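Local coordinates for protein DNA polymerase III, beta chain (PDB 2AWA) that probably encircles DNA as a ring-shaped head-to-tail homodimer, tethering DNA polymerases and other proteins to the duplex and so conferring processivity, at residues L24-T29 against I55-S60; L43-I48 against K128-E133; H195-K200 against D265-T270; V358-I363 against R367-V372. All blocks are in the same frame, centred on the assembly; numbering follows the deposited sequence.

Contact 1 (L24-T29 against I55-S60)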
loop_
_atom_site.group_PDB
_atom_site.type_symbol
_atom_site.label_atom_id
_atom_site.label_comp_id
_atom_site.label_asym_id
_atom_site.label_seq_id
_atom_site.Cartn_x
_atom_site.Cartn_y
_atom_site.Cartn_z
ATOM N N LEU B 24 19.855 -11.714 1.485
ATOM C CA LEU B 24 18.735 -10.796 1.711
ATOM C C LEU B 24 17.449 -11.532 2.063
ATOM O O LEU B 24 16.642 -11.034 2.846
ATOM C CB LEU B 24 18.497 -9.914 0.482
ATOM C CG LEU B 24 17.549 -8.731 0.671
ATOM C CD1 LEU B 24 18.048 -7.761 1.745
ATOM C CD2 LEU B 24 17.379 -7.998 -0.641
ATOM N N GLN B 25 17.254 -12.710 1.483
ATOM C CA GLN B 25 16.054 -13.477 1.758
ATOM C C GLN B 25 16.082 -13.961 3.194
ATOM O O GLN B 25 15.150 -13.755 3.930
ATOM C CB GLN B 25 15.918 -14.663 0.804
ATOM C CG GLN B 25 14.560 -15.321 0.919
ATOM C CD GLN B 25 14.497 -16.683 0.294
ATOM O OE1 GLN B 25 15.274 -17.005 -0.609
ATOM N NE2 GLN B 25 13.566 -17.504 0.772
ATOM N N ALA B 26 17.169 -14.604 3.584
ATOM C CA ALA B 26 17.368 -15.022 4.961
ATOM C C ALA B 26 17.197 -13.877 5.957
ATOM O O ALA B 26 16.564 -14.070 6.998
ATOM C CB ALA B 26 18.723 -15.665 5.124
ATOM N N LEU B 27 17.726 -12.686 5.653
ATOM C CA LEU B 27 17.536 -11.545 6.566
ATOM C C LEU B 27 16.053 -11.171 6.706
ATOM O O LEU B 27 15.606 -10.835 7.812
ATOM C CB LEU B 27 18.354 -10.323 6.146
ATOM C CG LEU B 27 19.877 -10.483 6.288
ATOM C CD1 LEU B 27 20.654 -9.418 5.505
ATOM C CD2 LEU B 27 20.332 -10.492 7.748
ATOM N N ASN B 28 15.307 -11.255 5.596
ATOM C CA ASN B 28 13.917 -10.877 5.562
ATOM C C ASN B 28 13.039 -11.845 6.308
ATOM O O ASN B 28 12.033 -11.456 6.915
ATOM C CB ASN B 28 13.440 -10.729 4.128
ATOM C CG ASN B 28 13.838 -9.390 3.518
ATOM O OD1 ASN B 28 14.006 -8.391 4.221
ATOM N ND2 ASN B 28 13.988 -9.367 2.210
ATOM N N THR B 29 13.423 -13.112 6.275
ATOM C CA THR B 29 12.763 -14.123 7.056
ATOM C C THR B 29 13.032 -13.864 8.511
ATOM O O THR B 29 12.125 -13.933 9.320
ATOM C CB THR B 29 13.290 -15.507 6.701
ATOM O OG1 THR B 29 12.967 -15.773 5.350
ATOM C CG2 THR B 29 12.654 -16.584 7.564
ATOM N N ILE B 55 26.611 -19.419 8.465
ATOM C CA ILE B 55 26.131 -18.225 9.128
ATOM C C ILE B 55 24.757 -18.497 9.724
ATOM O O ILE B 55 23.924 -19.156 9.098
ATOM C CB ILE B 55 25.974 -17.112 8.110
ATOM C CG1 ILE B 55 27.337 -16.658 7.614
ATOM C CG2 ILE B 55 25.202 -15.939 8.689
ATOM C CD1 ILE B 55 27.223 -15.799 6.362
ATOM N N THR B 56 24.520 -17.974 10.925
ATOM C CA THR B 56 23.229 -18.083 11.594
ATOM C C THR B 56 22.708 -16.686 11.862
ATOM O O THR B 56 23.402 -15.851 12.426
ATOM C CB THR B 56 23.333 -18.825 12.932
ATOM O OG1 THR B 56 24.047 -20.051 12.760
ATOM C CG2 THR B 56 21.937 -19.146 13.484
ATOM N N LEU B 57 21.475 -16.441 11.440
ATOM C CA LEU B 57 20.799 -15.166 11.681
ATOM C C LEU B 57 19.773 -15.336 12.780
ATOM O O LEU B 57 18.820 -16.092 12.623
ATOM C CB LEU B 57 20.103 -14.688 10.410
ATOM C CG LEU B 57 21.062 -14.472 9.245
ATOM C CD1 LEU B 57 20.280 -14.223 7.979
ATOM C CD2 LEU B 57 22.023 -13.330 9.539
ATOM N N ILE B 58 19.971 -14.618 13.882
ATOM C CA ILE B 58 19.045 -14.677 15.015
ATOM C C ILE B 58 18.261 -13.377 15.220
ATOM O O ILE B 58 18.823 -12.278 15.225
ATOM C CB ILE B 58 19.754 -15.113 16.311
ATOM C CG1 ILE B 58 20.351 -16.509 16.106
ATOM C CG2 ILE B 58 18.770 -15.122 17.472
ATOM C CD1 ILE B 58 21.111 -17.063 17.306
ATOM N N GLY B 59 16.953 -13.535 15.373
ATOM C CA GLY B 59 16.044 -12.431 15.675
ATOM C C GLY B 59 14.958 -12.836 16.661
ATOM O O GLY B 59 14.533 -14.003 16.716
ATOM N N SER B 60 14.502 -11.867 17.441
ATOM C CA SER B 60 13.480 -12.118 18.437
ATOM C C SER B 60 12.830 -10.833 18.900
ATOM O O SER B 60 13.377 -9.740 18.758
ATOM C CB SER B 60 14.071 -12.842 19.642
ATOM O OG SER B 60 15.104 -12.074 20.220
#
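Leu57 of strand 54-60 projects from the sheet straight at helix 20-31 and lodges against Ala26 and Leu27, a helix-on-sheet contact inside the N-terminal domain. This is the build of the beta sliding-ring family, in which each domain sets two helices, facing the DNA channel, against an outer layer of antiparallel sheet. The CB of Leu57 already points at the helix although the backbones stay well apart, with 7.1 Å between the CA atoms of Leu27 and Leu57. From CB the chain runs on to CG, and there it forks. CD1 continues the line, anti to CA (chi2 171°), and is therefore the atom that reaches the helix first. It sits 3.6 Å from Ala26 CB and also meets the helix backbone, 3.7 Å from Ala26 C. The same methyl lies against the CD2 branch of Leu27, whose side chain crosses that of Leu57 at about a right angle. CD2 of Leu57 turns aside and touches Leu27 too, while also packing on Ile48 of the adjoining strand. Beyond this pair, Leu27 continues into Phe94 and Ile95 of helix 91-100, so the apolar layer carries on between both helices and the sheet. Asn68 adds a polar tie at the margin: its ND2 bonds to Ala26 O, and its backbone pairs with that of Leu57. The forked end of Leu57 thus embraces one methyl, Leu27 CD2, which is 3.7 Å from Leu57 CD1 and 3.8 Å from Leu57 CD2.

Contact 2 (L43-I48 against K128-E133)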
loop_
_atom_site.group_PDB
_atom_site.type_symbol
_atom_site.label_atom_id
_atom_site.label_comp_id
_atom_site.label_asym_id
_atom_site.label_seq_id
_atom_site.Cartn_x
_atom_site.Cartn_y
_atom_site.Cartn_z
ATOM N N LEU B 43 16.731 -5.713 21.114
ATOM C CA LEU B 43 15.999 -6.695 20.320
ATOM C C LEU B 43 15.575 -6.209 18.933
ATOM O O LEU B 43 15.053 -7.007 18.142
ATOM C CB LEU B 43 14.805 -7.210 21.112
ATOM C CG LEU B 43 15.199 -8.148 22.253
ATOM C CD1 LEU B 43 13.965 -8.629 22.997
ATOM C CD2 LEU B 43 15.970 -9.346 21.718
ATOM N N SER B 44 15.833 -4.931 18.636
ATOM C CA SER B 44 15.706 -4.383 17.272
ATOM C C SER B 44 16.867 -4.790 16.333
ATOM O O SER B 44 16.815 -4.564 15.128
ATOM C CB SER B 44 15.599 -2.863 17.318
ATOM O OG SER B 44 16.797 -2.258 17.793
ATOM N N THR B 45 17.911 -5.391 16.886
ATOM C CA THR B 45 19.051 -5.796 16.094
ATOM C C THR B 45 18.849 -7.208 15.603
ATOM O O THR B 45 18.132 -7.968 16.227
ATOM C CB THR B 45 20.393 -5.729 16.913
ATOM O OG1 THR B 45 20.401 -6.716 17.961
ATOM C CG2 THR B 45 20.588 -4.351 17.503
ATOM N N VAL B 46 19.456 -7.531 14.465
ATOM C CA VAL B 46 19.683 -8.909 14.092
ATOM C C VAL B 46 21.059 -9.279 14.597
ATOM O O VAL B 46 21.942 -8.425 14.668
ATOM C CB VAL B 46 19.576 -9.175 12.578
ATOM C CG1 VAL B 46 20.393 -8.178 11.749
ATOM C CG2 VAL B 46 19.977 -10.628 12.261
ATOM N N LYS B 47 21.202 -10.541 14.991
ATOM C CA LYS B 47 22.446 -11.091 15.495
ATOM C C LYS B 47 22.949 -12.044 14.453
ATOM O O LYS B 47 22.176 -12.835 13.920
ATOM C CB LYS B 47 22.211 -11.833 16.812
ATOM C CG LYS B 47 23.365 -12.708 17.297
ATOM C CD LYS B 47 23.206 -12.991 18.782
ATOM C CE LYS B 47 23.744 -14.349 19.196
ATOM N NZ LYS B 47 25.198 -14.439 19.030
ATOM N N ILE B 48 24.251 -11.968 14.186
ATOM C CA ILE B 48 24.891 -12.697 13.099
ATOM C C ILE B 48 26.066 -13.490 13.636
ATOM O O ILE B 48 27.144 -12.930 13.867
ATOM C CB ILE B 48 25.392 -11.727 12.017
ATOM C CG1 ILE B 48 24.220 -10.948 11.441
ATOM C CG2 ILE B 48 26.111 -12.466 10.884
ATOM C CD1 ILE B 48 24.658 -9.754 10.683
ATOM N N LYS B 128 27.977 0.768 11.708
ATOM C CA LYS B 128 28.326 0.594 13.113
ATOM C C LYS B 128 27.436 -0.478 13.760
ATOM O O LYS B 128 26.210 -0.382 13.749
ATOM C CB LYS B 128 28.191 1.941 13.838
ATOM C CG LYS B 128 28.568 1.943 15.322
ATOM C CD LYS B 128 30.041 1.622 15.559
ATOM C CE LYS B 128 30.375 1.630 17.041
ATOM N NZ LYS B 128 31.843 1.486 17.280
ATOM N N GLY B 129 28.059 -1.510 14.309
ATOM C CA GLY B 129 27.322 -2.568 14.998
ATOM C C GLY B 129 27.566 -2.559 16.491
ATOM O O GLY B 129 28.089 -1.601 17.040
ATOM N N LYS B 130 27.194 -3.648 17.141
ATOM C CA LYS B 130 27.345 -3.781 18.577
ATOM C C LYS B 130 27.912 -5.152 18.892
ATOM O O LYS B 130 27.646 -6.119 18.182
ATOM C CB LYS B 130 25.988 -3.625 19.276
ATOM C CG LYS B 130 25.457 -2.206 19.367
ATOM C CD LYS B 130 23.949 -2.205 19.479
ATOM C CE LYS B 130 23.387 -0.802 19.527
ATOM N NZ LYS B 130 23.609 -0.170 20.858
ATOM N N ASP B 131 28.691 -5.236 19.960
ATOM C CA ASP B 131 29.117 -6.517 20.486
ATOM C C ASP B 131 27.869 -7.315 20.872
ATOM O O ASP B 131 26.941 -6.754 21.435
ATOM C CB ASP B 131 30.024 -6.296 21.692
ATOM C CG ASP B 131 30.436 -7.581 22.350
ATOM O OD1 ASP B 131 29.549 -8.250 22.907
ATOM O OD2 ASP B 131 31.642 -7.914 22.320
ATOM N N SER B 132 27.867 -8.616 20.585
ATOM C CA SER B 132 26.666 -9.451 20.691
ATOM C C SER B 132 26.491 -10.166 22.023
ATOM O O SER B 132 25.539 -10.914 22.205
ATOM C CB SER B 132 26.680 -10.504 19.588
ATOM O OG SER B 132 27.757 -11.400 19.799
ATOM N N GLU B 133 27.405 -9.943 22.953
ATOM C CA GLU B 133 27.352 -10.598 24.255
ATOM C C GLU B 133 26.106 -10.135 25.024
ATOM O O GLU B 133 25.538 -10.886 25.800
ATOM C CB GLU B 133 28.638 -10.307 25.036
ATOM C CG GLU B 133 29.046 -11.376 26.050
ATOM C CD GLU B 133 30.452 -11.141 26.619
ATOM O OE1 GLU B 133 31.104 -10.134 26.257
ATOM O OE2 GLU B 133 30.913 -11.969 27.432
#
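Lys130, in the loop that follows strand 123-128 and its last residue Lys128, which makes backbone hydrogen bonds to the second subunit, lies over Thr45 with the aliphatic part of its chain. Its CD comes no nearer than 4.5 Å to Thr45 CG2, a loose brush by an exposed lysine over a buried threonine. The hydroxyl of Thr45 takes no part in it, being bonded to Ile42 O. Next along, Asp131 folds the loop on itself: OD1 accepts the backbone N of Glu133 at 2.7 Å, met nearly along the C-O axis, which is an Asx turn. Ser132, within that turn, points its CB at strand 45-50. Here Ser132 OG faces Lys47 NZ at 4.0 Å, too far for a bond. Lys47 leaves the strand with CG anti to its N (chi1 167°), then bends at its last two torsions, bringing the ammonium over to this side. Both polar ends find partners elsewhere: Lys47 NZ forms a salt bridge with Asp49 OD2, and Ser132 OG bonds to Ser86 OG. Loop and strand are therefore at most loosely coupled, through Ser86 OG, which Lys47 reaches only weakly, and the direct touch between them is mostly van der Waals.

Contact 3 (H195-K200 against D265-T270)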
loop_
_atom_site.group_PDB
_atom_site.type_symbol
_atom_site.label_atom_id
_atom_site.label_comp_id
_atom_site.label_asym_id
_atom_site.label_seq_id
_atom_site.Cartn_x
_atom_site.Cartn_y
_atom_site.Cartn_z
ATOM N N HIS B 195 -17.499 -14.444 21.186
ATOM C CA HIS B 195 -18.656 -14.035 20.347
ATOM C C HIS B 195 -18.887 -14.973 19.183
ATOM O O HIS B 195 -20.022 -15.226 18.803
ATOM C CB HIS B 195 -18.483 -12.615 19.846
ATOM C CG HIS B 195 -18.398 -11.616 20.961
ATOM N ND1 HIS B 195 -19.501 -11.218 21.690
ATOM C CD2 HIS B 195 -17.334 -10.979 21.506
ATOM C CE1 HIS B 195 -19.120 -10.358 22.615
ATOM N NE2 HIS B 195 -17.811 -10.197 22.525
ATOM N N ARG B 196 -17.792 -15.483 18.633
ATOM C CA ARG B 196 -17.819 -16.431 17.538
ATOM C C ARG B 196 -16.687 -17.418 17.753
ATOM O O ARG B 196 -15.762 -17.148 18.546
ATOM C CB ARG B 196 -17.695 -15.725 16.184
ATOM C CG ARG B 196 -16.631 -14.660 16.110
ATOM C CD ARG B 196 -15.237 -15.207 15.788
ATOM N NE ARG B 196 -14.317 -14.083 15.721
ATOM C CZ ARG B 196 -14.192 -13.243 14.695
ATOM N NH1 ARG B 196 -14.872 -13.416 13.578
ATOM N NH2 ARG B 196 -13.351 -12.237 14.797
ATOM N N LEU B 197 -16.780 -18.565 17.072
ATOM C CA LEU B 197 -15.852 -19.676 17.314
ATOM C C LEU B 197 -15.510 -20.462 16.067
ATOM O O LEU B 197 -16.342 -20.639 15.189
ATOM C CB LEU B 197 -16.420 -20.604 18.395
ATOM C CG LEU B 197 -15.687 -21.893 18.805
ATOM C CD1 LEU B 197 -16.054 -22.281 20.227
ATOM C CD2 LEU B 197 -16.009 -23.060 17.873
ATOM N N SER B 198 -14.276 -20.959 16.014
ATOM C CA SER B 198 -13.851 -21.820 14.926
ATOM C C SER B 198 -13.163 -23.102 15.398
ATOM O O SER B 198 -12.281 -23.092 16.240
ATOM C CB SER B 198 -12.920 -21.057 13.998
ATOM O OG SER B 198 -12.853 -21.734 12.771
ATOM N N GLN B 199 -13.557 -24.210 14.799
ATOM C CA GLN B 199 -13.048 -25.494 15.191
ATOM C C GLN B 199 -12.758 -26.342 13.962
ATOM O O GLN B 199 -13.627 -26.513 13.098
ATOM C CB GLN B 199 -14.066 -26.197 16.068
ATOM C CG GLN B 199 -13.557 -27.509 16.593
ATOM C CD GLN B 199 -14.555 -28.180 17.476
ATOM O OE1 GLN B 199 -14.424 -28.175 18.698
ATOM N NE2 GLN B 199 -15.581 -28.746 16.865
ATOM N N LYS B 200 -11.538 -26.871 13.905
ATOM C CA LYS B 200 -11.123 -27.768 12.845
ATOM C C LYS B 200 -10.559 -29.029 13.492
ATOM O O LYS B 200 -9.753 -28.946 14.412
ATOM C CB LYS B 200 -10.067 -27.080 11.977
ATOM C CG LYS B 200 -9.426 -27.944 10.888
ATOM C CD LYS B 200 -10.442 -28.450 9.871
ATOM C CE LYS B 200 -9.775 -29.286 8.755
ATOM N NZ LYS B 200 -8.705 -28.521 8.007
ATOM N N ASP B 265 -16.534 -27.703 23.731
ATOM C CA ASP B 265 -17.414 -28.729 23.159
ATOM C C ASP B 265 -18.891 -28.492 23.520
ATOM O O ASP B 265 -19.768 -28.653 22.672
ATOM C CB ASP B 265 -16.960 -30.134 23.596
ATOM C CG ASP B 265 -15.724 -30.647 22.823
ATOM O OD1 ASP B 265 -15.236 -29.980 21.874
ATOM O OD2 ASP B 265 -15.241 -31.756 23.161
ATOM N N ARG B 266 -19.162 -28.092 24.765
ATOM C CA ARG B 266 -20.528 -27.781 25.211
ATOM C C ARG B 266 -21.176 -26.673 24.379
ATOM O O ARG B 266 -22.406 -26.583 24.320
ATOM C CB ARG B 266 -20.559 -27.383 26.708
ATOM C CG ARG B 266 -19.770 -26.087 27.079
ATOM C CD ARG B 266 -20.205 -25.419 28.435
ATOM N NE ARG B 266 -19.642 -24.056 28.596
ATOM C CZ ARG B 266 -20.284 -22.902 28.327
ATOM N NH1 ARG B 266 -21.551 -22.888 27.900
ATOM N NH2 ARG B 266 -19.662 -21.734 28.493
ATOM N N LEU B 267 -20.363 -25.822 23.750
ATOM C CA LEU B 267 -20.881 -24.641 23.060
ATOM C C LEU B 267 -21.582 -24.941 21.753
ATOM O O LEU B 267 -22.342 -24.106 21.269
ATOM C CB LEU B 267 -19.758 -23.651 22.788
ATOM C CG LEU B 267 -19.004 -23.131 24.013
ATOM C CD1 LEU B 267 -18.032 -22.012 23.629
ATOM C CD2 LEU B 267 -19.992 -22.639 25.053
ATOM N N ILE B 268 -21.341 -26.136 21.205
ATOM C CA ILE B 268 -21.760 -26.493 19.856
ATOM C C ILE B 268 -23.119 -27.174 19.898
ATOM O O ILE B 268 -23.237 -28.249 20.483
ATOM C CB ILE B 268 -20.731 -27.459 19.170
ATOM C CG1 ILE B 268 -19.302 -26.891 19.191
ATOM C CG2 ILE B 268 -21.148 -27.753 17.733
ATOM N N PRO B 269 -24.147 -26.573 19.276
ATOM C CA PRO B 269 -25.461 -27.218 19.214
ATOM C C PRO B 269 -25.542 -28.353 18.201
ATOM O O PRO B 269 -24.740 -28.408 17.268
ATOM C CB PRO B 269 -26.403 -26.083 18.789
ATOM C CG PRO B 269 -25.586 -24.853 18.720
ATOM C CD PRO B 269 -24.165 -25.264 18.616
ATOM N N THR B 270 -26.532 -29.225 18.384
ATOM C CA THR B 270 -26.686 -30.461 17.596
ATOM C C THR B 270 -28.024 -30.527 16.829
ATOM O O THR B 270 -28.074 -31.074 15.714
ATOM C CB THR B 270 -26.572 -31.714 18.498
#
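Leu197 and Leu267 meet tip to tip, CD1 against CD1, where the link between the central and C-terminal domains folds over an antiparallel sheet. Strand 196-203 pairs with strand 379-384, so the sheet runs unbroken from one domain into the next, as is usual for the outer surface of these bacterial rings; the short 3-10 turn 265-267 lies across its face. The two leucines get there by different rotations. Both direct their CB atoms at the opposite segment, but in Leu197 CG is anti to the backbone N (chi1 177°), whereas Leu267 sets its CG anti to the carbonyl carbon (chi1 -59°). Each then extends a methyl roughly anti to CA, and the side chains cross obliquely. Two residues on, Gln199 stands up with a straight CA-CB-CG-CD chain toward Asp265. The aspartate leaves the backbone facing away from the strand, yet its carboxylate swings back over it. Gln199 OE1 and Asp265 OD1 end 3.7 Å apart with the amide and carboxylate planes 83° to each other. These are two acceptors as modelled, and amide O and N are hard to tell apart at this resolution, so no bond should be read into the pair. Both side chains touch Lys188 of the neighbouring strand 186-192, and Leu197 rests on Thr192 of the same strand. The firm touch between strand and turn is thus a single methyl pair, Leu197 CD1 lying 3.9 Å from Leu267 CD1.

Contact 4 (V358-I363 against R367-V372)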
loop_
_atom_site.group_PDB
_atom_site.type_symbol
_atom_site.label_atom_id
_atom_site.label_comp_id
_atom_site.label_asym_id
_atom_site.label_seq_id
_atom_site.Cartn_x
_atom_site.Cartn_y
_atom_site.Cartn_z
ATOM N N VAL B 358 -22.084 -23.268 1.432
ATOM C CA VAL B 358 -22.047 -23.244 2.890
ATOM C C VAL B 358 -23.425 -23.549 3.455
ATOM O O VAL B 358 -24.429 -22.974 3.033
ATOM C CB VAL B 358 -21.533 -21.887 3.448
ATOM C CG1 VAL B 358 -22.446 -20.718 3.053
ATOM C CG2 VAL B 358 -21.378 -21.942 4.969
ATOM N N THR B 359 -23.470 -24.477 4.400
ATOM C CA THR B 359 -24.702 -24.731 5.116
ATOM C C THR B 359 -24.678 -24.062 6.476
ATOM O O THR B 359 -23.830 -24.373 7.295
ATOM C CB THR B 359 -24.927 -26.203 5.275
ATOM O OG1 THR B 359 -25.142 -26.750 3.976
ATOM C CG2 THR B 359 -26.148 -26.461 6.133
ATOM N N ILE B 360 -25.624 -23.155 6.701
ATOM C CA ILE B 360 -25.790 -22.483 7.989
ATOM C C ILE B 360 -27.036 -22.993 8.695
ATOM O O ILE B 360 -28.096 -23.045 8.109
ATOM C CB ILE B 360 -25.929 -20.957 7.817
ATOM C CG1 ILE B 360 -24.821 -20.410 6.918
ATOM C CG2 ILE B 360 -25.884 -20.267 9.167
ATOM C CD1 ILE B 360 -24.929 -18.893 6.654
ATOM N N SER B 361 -26.907 -23.338 9.967
ATOM C CA SER B 361 -27.994 -23.946 10.714
ATOM C C SER B 361 -28.296 -23.139 11.963
ATOM O O SER B 361 -27.379 -22.706 12.661
ATOM C CB SER B 361 -27.619 -25.373 11.088
ATOM O OG SER B 361 -27.185 -26.074 9.947
ATOM N N PHE B 362 -29.582 -22.971 12.257
ATOM C CA PHE B 362 -30.029 -22.033 13.273
ATOM C C PHE B 362 -30.921 -22.707 14.293
ATOM O O PHE B 362 -31.484 -23.765 14.034
ATOM C CB PHE B 362 -30.882 -20.933 12.647
ATOM C CG PHE B 362 -30.186 -20.092 11.642
ATOM C CD1 PHE B 362 -29.413 -19.025 12.032
ATOM C CD2 PHE B 362 -30.379 -20.305 10.294
ATOM C CE1 PHE B 362 -28.817 -18.201 11.089
ATOM C CE2 PHE B 362 -29.784 -19.497 9.363
ATOM C CZ PHE B 362 -29.000 -18.446 9.763
ATOM N N ILE B 363 -31.074 -22.058 15.439
ATOM C CA ILE B 363 -32.012 -22.492 16.464
ATOM C C ILE B 363 -33.100 -21.451 16.692
ATOM O O ILE B 363 -34.289 -21.749 16.608
ATOM C CB ILE B 363 -31.309 -22.742 17.789
ATOM C CG1 ILE B 363 -30.169 -23.751 17.578
ATOM C CG2 ILE B 363 -32.333 -23.193 18.837
ATOM C CD1 ILE B 363 -29.917 -24.717 18.735
ATOM N N ARG B 367 -30.054 -17.783 20.000
ATOM C CA ARG B 367 -29.018 -18.798 20.205
ATOM C C ARG B 367 -27.983 -18.797 19.070
ATOM O O ARG B 367 -28.291 -18.447 17.921
ATOM C CB ARG B 367 -29.629 -20.179 20.407
ATOM C CG ARG B 367 -30.447 -20.279 21.697
ATOM C CD ARG B 367 -30.214 -21.588 22.446
ATOM N NE ARG B 367 -29.003 -21.543 23.282
ATOM C CZ ARG B 367 -27.909 -22.301 23.121
ATOM N NH1 ARG B 367 -27.821 -23.204 22.138
ATOM N NH2 ARG B 367 -26.884 -22.156 23.965
ATOM N N PRO B 368 -26.724 -19.095 19.406
ATOM C CA PRO B 368 -25.677 -19.190 18.390
ATOM C C PRO B 368 -26.061 -20.077 17.245
ATOM O O PRO B 368 -26.770 -21.044 17.463
ATOM C CB PRO B 368 -24.507 -19.786 19.165
ATOM C CG PRO B 368 -24.684 -19.236 20.510
ATOM C CD PRO B 368 -26.165 -19.232 20.758
ATOM N N PHE B 369 -25.606 -19.742 16.039
ATOM C CA PHE B 369 -25.849 -20.596 14.887
ATOM C C PHE B 369 -24.553 -21.203 14.305
ATOM O O PHE B 369 -23.477 -20.702 14.570
ATOM C CB PHE B 369 -26.684 -19.848 13.847
ATOM C CG PHE B 369 -26.062 -18.609 13.306
ATOM C CD1 PHE B 369 -25.286 -18.652 12.154
ATOM C CD2 PHE B 369 -26.337 -17.369 13.873
ATOM C CE1 PHE B 369 -24.742 -17.462 11.598
ATOM C CE2 PHE B 369 -25.796 -16.171 13.321
ATOM C CZ PHE B 369 -25.005 -16.225 12.196
ATOM N N THR B 370 -24.652 -22.303 13.555
ATOM C CA THR B 370 -23.444 -22.967 13.027
ATOM C C THR B 370 -23.274 -22.771 11.519
ATOM O O THR B 370 -24.250 -22.608 10.818
ATOM C CB THR B 370 -23.454 -24.474 13.293
ATOM O OG1 THR B 370 -24.590 -25.061 12.666
ATOM C CG2 THR B 370 -23.506 -24.757 14.762
ATOM N N LEU B 371 -22.031 -22.801 11.036
ATOM C CA LEU B 371 -21.748 -22.796 9.599
ATOM C C LEU B 371 -20.721 -23.865 9.277
ATOM O O LEU B 371 -19.651 -23.881 9.889
ATOM C CB LEU B 371 -21.136 -21.483 9.133
ATOM C CG LEU B 371 -21.763 -20.128 9.361
ATOM C CD1 LEU B 371 -21.496 -19.619 10.780
ATOM C CD2 LEU B 371 -21.163 -19.199 8.344
ATOM N N VAL B 372 -21.021 -24.696 8.279
ATOM C CA VAL B 372 -20.091 -25.717 7.773
ATOM C C VAL B 372 -19.988 -25.625 6.254
ATOM O O VAL B 372 -20.911 -25.146 5.596
ATOM C CB VAL B 372 -20.538 -27.172 8.128
ATOM C CG1 VAL B 372 -20.690 -27.345 9.634
ATOM C CG2 VAL B 372 -21.839 -27.517 7.442
#
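Thr370 O takes one hydrogen bond from the opposing strand, from the amide N of Ser361 at 2.9 Å with an N-H...O angle of 163°, and one CA-H...O contact, Ile360 CA to Thr370 O 3.2 Å; the methyl Ile360 CG2 merely packs beside it. The return bond, Thr370 N to Ser361 O, is also 2.9 Å. Thr359 and Val372 repeat this two-bond pairing, with Ile360 opposite Leu371 between them as a non-hydrogen-bonded pair, so strands 357-362 and 369-373 form an antiparallel beta hairpin in the C-terminal domain's part of a sheet shared with the central domain. One face is apolar. On it Ile360 packs CG1 on Leu371 CG at 3.9 Å and, with its other branch, CG2 on Phe369 CD1. Phe369 holds its CG between backbone N and carbonyl carbon (chi1 61°), placing the ring beside Phe362, whose CE1 lies 3.5 Å above its plane, offset toward the rim. The two planes are at 45°, and Phe341 adds a true edge-to-face contact to Phe369. The other face carries Thr359, Ser361, Thr370 and Val372; there Thr359 OG1 bonds to Thr277 OG1 and Thr370 OG1 rests on Ser361 CB. Near the turn, Ile363 and Arg367 touch through their CB atoms. The backbone bonds thus fix the register, while the apolar face adds hydrophobic packing, its two phenylalanines reaching strand 337-341.

Contacts 1 and 2 share the N-terminal domain and contacts 3 and 4 lie on the opposite side of the chain's centre; nearest atoms of contacts 1 and 4 are about 33 Å apart. Within each pair the joins are direct: strands 45-50 and 54-60 are sheet neighbours, Ile58 N lying 2.8 Å from Lys47 O, while Pro269 of contact 3 packs on Ile363 and Thr370 of contact 4. Contact 1 is wholly buried and apolar, contact 2 a sparse polar margin of the same sheet. Contact 4, the most extensive, relies on backbone bonding with one greasy face; contact 3 lays an interdomain link on that sheet with a leucine pair and, beside it, a glutamine facing an exposed aspartate without a bond.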